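Local coordinates for SUMO1 linked HERC2 ZZ domain (Small ubiquitin-related modifier 1,E3 ubiquitin-protein ligase HERC2) (Homo sapiens, PDB 6WW3), which binds histone H3 and SUMO1 through the ZZ-type zinc finger of the ubiquitin ligase HERC2, here joined to the SUMO1 tail, at the zinc ion site. Numbering follows the deposited sequence.

Contact 1: the zinc ion site. Residues 13, 15-16, 18, 37, 40. With ZN (zinc ion), chain B.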
loop_
_atom_site.group_PDB
_atom_site.type_symbol
_atom_site.label_atom_id
_atom_site.label_comp_id
_atom_site.label_asym_id
_atom_site.label_seq_id
_atom_site.Cartn_x
_atom_site.Cartn_y
_atom_site.Cartn_z
ATOM N N CYS A 13 4.406 -2.690 4.013
ATOM C CA CYS A 13 3.367 -3.487 3.361
ATOM C C CYS A 13 3.041 -4.703 4.226
ATOM O O CYS A 13 3.912 -5.530 4.506
ATOM C CB CYS A 13 3.788 -3.940 1.968
ATOM S SG CYS A 13 2.634 -5.148 1.218
ATOM N N GLY A 15 1.466 -7.248 3.420
ATOM C CA GLY A 15 1.449 -8.468 2.643
ATOM C C GLY A 15 2.804 -9.137 2.524
ATOM O O GLY A 15 2.893 -10.363 2.602
ATOM N N CYS A 16 3.869 -8.338 2.361
ATOM C CA CYS A 16 5.198 -8.856 2.073
ATOM C C CYS A 16 6.287 -8.234 2.931
ATOM O O CYS A 16 7.465 -8.536 2.713
ATOM C CB CYS A 16 5.547 -8.649 0.587
ATOM S SG CYS A 16 5.824 -6.929 0.110
ATOM N N MET A 18 7.544 -5.375 2.827
ATOM C CA MET A 18 8.326 -4.328 2.156
ATOM C C MET A 18 8.354 -3.068 3.019
ATOM O O MET A 18 7.323 -2.659 3.555
ATOM C CB MET A 18 7.716 -4.007 0.785
ATOM C CG MET A 18 8.339 -2.821 0.045
ATOM S SD MET A 18 7.376 -2.267 -1.383
ATOM C CE MET A 18 7.480 -3.692 -2.458
ATOM N N CYS A 37 1.628 -2.946 -0.737
ATOM C CA CYS A 37 2.261 -2.458 -1.950
ATOM C C CYS A 37 1.407 -2.875 -3.151
ATOM O O CYS A 37 0.415 -3.598 -3.016
ATOM C CB CYS A 37 3.695 -2.970 -2.071
ATOM S SG CYS A 37 3.818 -4.720 -2.505
ATOM N N CYS A 40 1.248 -6.708 -3.921
ATOM C CA CYS A 40 0.409 -7.364 -2.922
ATOM C C CYS A 40 -1.052 -6.988 -3.097
ATOM O O CYS A 40 -1.941 -7.838 -2.943
ATOM C CB CYS A 40 0.877 -7.000 -1.515
ATOM S SG CYS A 40 2.351 -7.867 -1.022
HETATM ZN ZN ZN B . 3.752 -6.177 -0.558
#
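The backbone reaches the metal from two sides: residues 13 to 16 form a turn, with Cys13 extended and Gly15 turned back with helix-like torsions, while Cys37 leads directly into helix 38-43, whose early turn carries Cys40. All of them lie in the HERC2 part of the fusion. Together they make a Cys4 zinc site built from two CxxC motifs, residues 13-16 and 37-40. The four cysteine sulfurs point inward to the corners of a near-tetrahedron; Cys40 SG binds ZN at 2.2 Å, and Cys37 SG at 2.4 Å. Cysteine suits every corner, because its soft sulfur binds zinc well and its short side chain holds the metal near the backbone.

Each motif uses two different torsions. Cys13 turns SG anti to its own N, whereas Cys16 places SG in the crowded position between N and the carbonyl carbon (chi1 70°). Cys37 repeats that crowded position (chi1 73°), and Cys40 swings SG anti to its carbonyl carbon, beside N.

Backbone amides form a second shell. Cys37 N donates a nearly straight hydrogen bond to Cys13 SG at 3.1 Å, tying one motif to the other. Within the second motif, Cys40 N donates to Cys37 SG at 3.5 Å, again almost linearly. Weak bonds to Cys13 SG come from the amides of Gly15 and Cys16, and a weak one to Cys16 SG from Met18 N. Such N-H groups would be expected to offset part of the negative charge expected on the zinc-bound sulfurs. A serine at Cys37 would lose the soft sulfur bound to zinc and the acceptor used by Cys40 N, and would probably loosen the junction with the helix.

A domain this small is likely to depend on such cross-links for much of its stability: this zinc fastens the turn at 13-16 to the start of helix 38-43 and so stabilises the ZZ fold.

Contact 2: the zinc ion site. Residues 28, 30-31, 34, 46, 50, 52. With ZN (zinc ion), chain C.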
loop_
_atom_site.group_PDB
_atom_site.type_symbol
_atom_site.label_atom_id
_atom_site.label_comp_id
_atom_site.label_asym_id
_atom_site.label_seq_id
_atom_site.Cartn_x
_atom_site.Cartn_y
_atom_site.Cartn_z
ATOM N N CYS A 28 -5.875 0.290 3.402
ATOM C CA CYS A 28 -7.241 -0.183 3.604
ATOM C C CYS A 28 -8.049 0.852 4.369
ATOM O O CYS A 28 -7.586 1.375 5.385
ATOM C CB CYS A 28 -7.265 -1.513 4.350
ATOM S SG CYS A 28 -8.943 -2.155 4.451
ATOM N N ASN A 30 -10.840 0.196 5.927
ATOM C CA ASN A 30 -11.634 -0.480 6.945
ATOM C C ASN A 30 -10.784 -1.039 8.074
ATOM O O ASN A 30 -11.107 -0.840 9.249
ATOM C CB ASN A 30 -12.428 -1.585 6.261
ATOM C CG ASN A 30 -13.132 -1.079 5.024
ATOM O OD1 ASN A 30 -12.525 -0.984 3.944
ATOM N ND2 ASN A 30 -14.433 -0.800 5.150
ATOM N N CYS A 31 -9.694 -1.725 7.747
ATOM C CA CYS A 31 -8.707 -2.091 8.753
ATOM C C CYS A 31 -8.164 -0.838 9.449
ATOM O O CYS A 31 -8.222 0.279 8.922
ATOM C CB CYS A 31 -7.551 -2.876 8.117
ATOM S SG CYS A 31 -7.966 -4.494 7.438
ATOM N N PHE A 34 -3.575 -0.927 7.942
ATOM C CA PHE A 34 -3.205 -1.986 7.008
ATOM C C PHE A 34 -2.900 -1.387 5.642
ATOM O O PHE A 34 -3.728 -0.660 5.083
ATOM C CB PHE A 34 -4.322 -3.037 6.901
ATOM C CG PHE A 34 -3.938 -4.281 6.117
ATOM C CD1 PHE A 34 -3.888 -4.261 4.731
ATOM C CD2 PHE A 34 -3.640 -5.469 6.778
ATOM C CE1 PHE A 34 -3.529 -5.404 4.007
ATOM C CE2 PHE A 34 -3.298 -6.618 6.071
ATOM C CZ PHE A 34 -3.242 -6.581 4.673
ATOM N N HIS A 46 -7.751 -10.525 0.700
ATOM C CA HIS A 46 -8.132 -9.583 1.738
ATOM C C HIS A 46 -9.648 -9.545 1.746
ATOM O O HIS A 46 -10.279 -9.859 0.736
ATOM C CB HIS A 46 -7.551 -8.182 1.478
ATOM C CG HIS A 46 -7.526 -7.294 2.686
ATOM N ND1 HIS A 46 -6.522 -7.346 3.626
ATOM C CD2 HIS A 46 -8.381 -6.330 3.104
ATOM C CE1 HIS A 46 -6.758 -6.454 4.571
ATOM N NE2 HIS A 46 -7.886 -5.832 4.284
ATOM N N HIS A 50 -13.680 -4.907 2.162
ATOM C CA HIS A 50 -12.846 -3.728 2.440
ATOM C C HIS A 50 -12.504 -3.041 1.110
ATOM O O HIS A 50 -12.479 -3.671 0.128
ATOM C CB HIS A 50 -11.579 -4.051 3.264
ATOM C CG HIS A 50 -11.898 -4.583 4.605
ATOM N ND1 HIS A 50 -10.964 -4.821 5.551
ATOM C CD2 HIS A 50 -13.072 -4.934 5.152
ATOM C CE1 HIS A 50 -11.534 -5.284 6.630
ATOM N NE2 HIS A 50 -12.813 -5.327 6.421
ATOM N N PHE A 52 -9.658 -0.125 -0.636
ATOM C CA PHE A 52 -8.363 0.507 -0.436
ATOM C C PHE A 52 -8.312 1.886 -1.091
ATOM O O PHE A 52 -8.854 2.085 -2.181
ATOM C CB PHE A 52 -7.248 -0.373 -1.011
ATOM C CG PHE A 52 -6.972 -1.608 -0.209
ATOM C CD1 PHE A 52 -7.840 -2.695 -0.253
ATOM C CD2 PHE A 52 -5.847 -1.681 0.588
ATOM C CE1 PHE A 52 -7.587 -3.828 0.479
ATOM C CE2 PHE A 52 -5.575 -2.821 1.329
ATOM C CZ PHE A 52 -6.442 -3.893 1.276
HETATM ZN ZN ZN C . -8.832 -4.289 5.353
#
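Metal bonds come first. In this Cys2His2 site of the HERC2 ZZ finger, the CxxC motif at 28-31 supplies two sulfurs and His46 and His50 supply ring nitrogens, in a near-tetrahedral set. The histidines use different nitrogens: His46 reaches ZN with its far nitrogen NE2, at 2.1 Å, and His50 with ND1, the one nearer its backbone, at 2.2 Å. Histidine suits these places because either nitrogen can bind zinc, which lets two residues of one loop approach from different depths. His46 holds CG anti to its N (chi1 -162°), while His50 sets CG beside its N (chi1 -62°).

Hydrogen bonds converge on one sulfur. Cys28 SG, at the end of strand 25-28, accepts from both Asn30 N and Cys31 N, the latter at 3.4 Å and nearly straight (167° at H). The two amides are likely to ease the charge on this thiolate and help shape the turn between the cysteines.

Packing is likely to steady the imidazoles. The CE1 corner of the His46 ring points at a face of Phe34, the two rings inclined rather than perpendicular, with CE1 over the centre of the phenyl ring and 3.4 Å above its plane. Phe52, on strand 52-55, brings CZ over a face of His46 toward the rim, so the face of Phe34 and the tip of Phe52 would both limit its rotation. A face of the Phe52 ring also receives Cys28 CB, giving that sulfur's stem a nonpolar neighbour. His50 is covered differently, by an aliphatic group: Asn30 CB sits over the centre of its imidazole, 3.4 Å above the plane.

The centres of the C-alpha atoms of contact 1 and contact 2 lie about 13 Å apart, and the two sites have no residue in common. Their ligands nevertheless alternate along the chain: the cysteine pair of contact 2 falls between the two pairs of contact 1, and its histidines follow the last of them. This crossed order is the cross-brace topology of ZZ fingers. Strand 35-36 lies between Phe34 of contact 2 and Cys37 of contact 1, while helix 38-43 of contact 1 is followed by the chain to His46. Losing either zinc would therefore probably disturb segments belonging to both sites.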